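PDB 1IKP: exotoxin A from Pseudomonas aeruginosa, which probably transfers ADP-ribose from NAD to a protein of the host cell, as an ADP-ribosylating toxin with binding, targeting and catalytic domains. Local coordinates for residues P131-E136 / S245-F250. The protein carries 2 engineered substitutions. Numbering follows the deposited sequence.
Sequences PIYTIE and SHRLHF
Ile132 is gripped through both backbone polar atoms by the neighbouring strand: its N donates to Ser245 O at 2.8 Å in a nearly straight bond, and its O accepts from Arg247 N at 3.0 Å. This straddling of His246 is the signature of a parallel beta bridge, here between two strands of the concanavalin-like binding region. The strand axes lie 29° apart, and the weak hydrogen bond from Thr134 N to Arg247 O, 3.5 Å long, follows. The mixed sheet runs on beyond strand 245-248, which pairs antiparallel with strand 367-371 on its far side, as 126-136 does with 112-120.

On the face carrying Ile132 and His246, the imidazole lies against the isoleucine: Ile132 CB stands over one face of the His246 ring in a CH-pi contact, 3.9 Å from its centroid and 17° off the normal. Ile132 CG2, anti to the backbone N, touches His246 NE2 at 3.7 Å, and NE2 is buried without a polar partner. Thr134 OG1 sits near the plane of that ring, at its edge, but bonds to Lys114.

The other face holds Tyr133 and Arg247, which meet through the arginine's CB. With CG anti to the backbone N (chi1 -173°), the extended chain carries the guanidinium away to salt bridges with Asp366 and Asp387, while Arg247 CB stays 3.9 Å from Tyr133 CD1.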
loop_
_atom_site.group_PDB
_atom_site.type_symbol
_atom_site.label_atom_id
_atom_site.label_comp_id
_atom_site.label_asym_id
_atom_site.label_seq_id
_atom_site.Cartn_x
_atom_site.Cartn_y
_atom_site.Cartn_z
ATOM N N PRO A 131 -8.607 7.273 9.300
ATOM C CA PRO A 131 -7.808 6.282 8.597
ATOM C C PRO A 131 -8.332 4.930 9.146
ATOM O O PRO A 131 -9.040 4.869 10.176
ATOM C CB PRO A 131 -6.413 6.522 9.155
ATOM C CG PRO A 131 -6.358 7.991 9.336
ATOM C CD PRO A 131 -7.747 8.316 9.904
ATOM N N ILE A 132 -7.990 3.855 8.446
ATOM C CA ILE A 132 -8.299 2.493 8.868
ATOM C C ILE A 132 -7.059 2.060 9.675
ATOM O O ILE A 132 -5.948 2.029 9.143
ATOM C CB ILE A 132 -8.506 1.584 7.659
ATOM C CG1 ILE A 132 -9.680 2.123 6.831
ATOM C CG2 ILE A 132 -8.754 0.148 8.120
ATOM C CD1 ILE A 132 -9.898 1.424 5.516
ATOM N N TYR A 133 -7.261 1.759 10.951
ATOM C CA TYR A 133 -6.172 1.402 11.855
ATOM C C TYR A 133 -6.087 -0.104 12.050
ATOM O O TYR A 133 -7.104 -0.773 12.197
ATOM C CB TYR A 133 -6.366 2.100 13.208
ATOM C CG TYR A 133 -6.405 3.610 13.114
ATOM C CD1 TYR A 133 -5.256 4.361 12.875
ATOM C CD2 TYR A 133 -7.609 4.288 13.294
ATOM C CE1 TYR A 133 -5.301 5.762 12.828
ATOM C CE2 TYR A 133 -7.661 5.657 13.243
ATOM C CZ TYR A 133 -6.516 6.397 13.020
ATOM O OH TYR A 133 -6.572 7.765 13.022
ATOM N N THR A 134 -4.869 -0.645 12.029
ATOM C CA THR A 134 -4.696 -2.080 12.205
ATOM C C THR A 134 -4.057 -2.432 13.578
ATOM O O THR A 134 -2.999 -1.913 13.933
ATOM C CB THR A 134 -3.816 -2.643 11.071
ATOM O OG1 THR A 134 -4.494 -2.474 9.822
ATOM C CG2 THR A 134 -3.537 -4.131 11.282
ATOM N N ILE A 135 -4.695 -3.336 14.321
ATOM C CA ILE A 135 -4.192 -3.772 15.640
ATOM C C ILE A 135 -4.001 -5.273 15.701
ATOM O O ILE A 135 -4.954 -6.035 15.587
ATOM C CB ILE A 135 -5.140 -3.297 16.772
ATOM C CG1 ILE A 135 -5.222 -1.769 16.747
ATOM C CG2 ILE A 135 -4.608 -3.779 18.131
ATOM C CD1 ILE A 135 -6.177 -1.166 17.781
ATOM N N GLU A 136 -2.744 -5.685 15.895
ATOM C CA GLU A 136 -2.370 -7.089 15.955
ATOM C C GLU A 136 -2.911 -7.816 17.175
ATOM O O GLU A 136 -2.645 -7.400 18.303
ATOM C CB GLU A 136 -0.849 -7.193 15.934
ATOM C CG GLU A 136 -0.333 -8.613 15.854
ATOM C CD GLU A 136 -0.848 -9.367 14.624
ATOM O OE1 GLU A 136 -1.192 -8.709 13.623
ATOM O OE2 GLU A 136 -0.884 -10.611 14.644
ATOM N N SER A 245 -7.359 6.029 3.655
ATOM C CA SER A 245 -6.008 5.752 4.130
ATOM C C SER A 245 -5.995 4.706 5.209
ATOM O O SER A 245 -6.982 4.472 5.874
ATOM C CB SER A 245 -5.334 7.020 4.671
ATOM O OG SER A 245 -5.869 7.411 5.944
ATOM N N HIS A 246 -4.847 4.051 5.349
ATOM C CA HIS A 246 -4.602 3.074 6.400
ATOM C C HIS A 246 -3.418 3.637 7.201
ATOM O O HIS A 246 -2.644 4.455 6.704
ATOM C CB HIS A 246 -4.132 1.734 5.832
ATOM C CG HIS A 246 -5.226 0.786 5.449
ATOM N ND1 HIS A 246 -5.905 0.869 4.249
ATOM C CD2 HIS A 246 -5.709 -0.310 6.082
ATOM C CE1 HIS A 246 -6.755 -0.140 4.164
ATOM N NE2 HIS A 246 -6.657 -0.871 5.257
ATOM N N ARG A 247 -3.300 3.224 8.456
ATOM C CA ARG A 247 -2.138 3.596 9.279
ATOM C C ARG A 247 -1.768 2.367 10.091
ATOM O O ARG A 247 -2.646 1.674 10.643
ATOM C CB ARG A 247 -2.421 4.801 10.188
ATOM C CG ARG A 247 -1.164 5.305 10.912
ATOM C CD ARG A 247 -1.267 6.795 11.279
ATOM N NE ARG A 247 -0.056 7.287 11.925
ATOM C CZ ARG A 247 0.457 8.507 11.774
ATOM N NH1 ARG A 247 -0.103 9.417 10.982
ATOM N NH2 ARG A 247 1.553 8.824 12.450
ATOM N N LEU A 248 -0.463 2.053 10.115
ATOM C CA LEU A 248 0.039 0.893 10.838
ATOM C C LEU A 248 1.218 1.339 11.694
ATOM O O LEU A 248 2.202 1.881 11.202
ATOM C CB LEU A 248 0.514 -0.185 9.847
ATOM C CG LEU A 248 1.084 -1.456 10.493
ATOM C CD1 LEU A 248 0.083 -2.114 11.406
ATOM C CD2 LEU A 248 1.509 -2.427 9.379
ATOM N N HIS A 249 1.077 1.119 12.991
ATOM C CA HIS A 249 2.091 1.455 13.979
ATOM C C HIS A 249 2.908 0.199 14.255
ATOM O O HIS A 249 2.334 -0.883 14.386
ATOM C CB HIS A 249 1.376 1.951 15.244
ATOM C CG HIS A 249 2.242 2.035 16.462
ATOM N ND1 HIS A 249 3.438 2.724 16.501
ATOM C CD2 HIS A 249 2.038 1.561 17.709
ATOM C CE1 HIS A 249 3.931 2.663 17.729
ATOM N NE2 HIS A 249 3.101 1.965 18.479
ATOM N N PHE A 250 4.237 0.349 14.301
ATOM C CA PHE A 250 5.181 -0.740 14.587
ATOM C C PHE A 250 5.721 -0.492 16.007
ATOM O O PHE A 250 6.688 0.229 16.191
ATOM C CB PHE A 250 6.329 -0.703 13.573
ATOM C CG PHE A 250 5.943 -1.182 12.195
ATOM C CD1 PHE A 250 6.387 -2.418 11.730
ATOM C CD2 PHE A 250 5.137 -0.403 11.363
ATOM C CE1 PHE A 250 6.042 -2.880 10.462
ATOM C CE2 PHE A 250 4.776 -0.857 10.080
ATOM C CZ PHE A 250 5.237 -2.105 9.630
#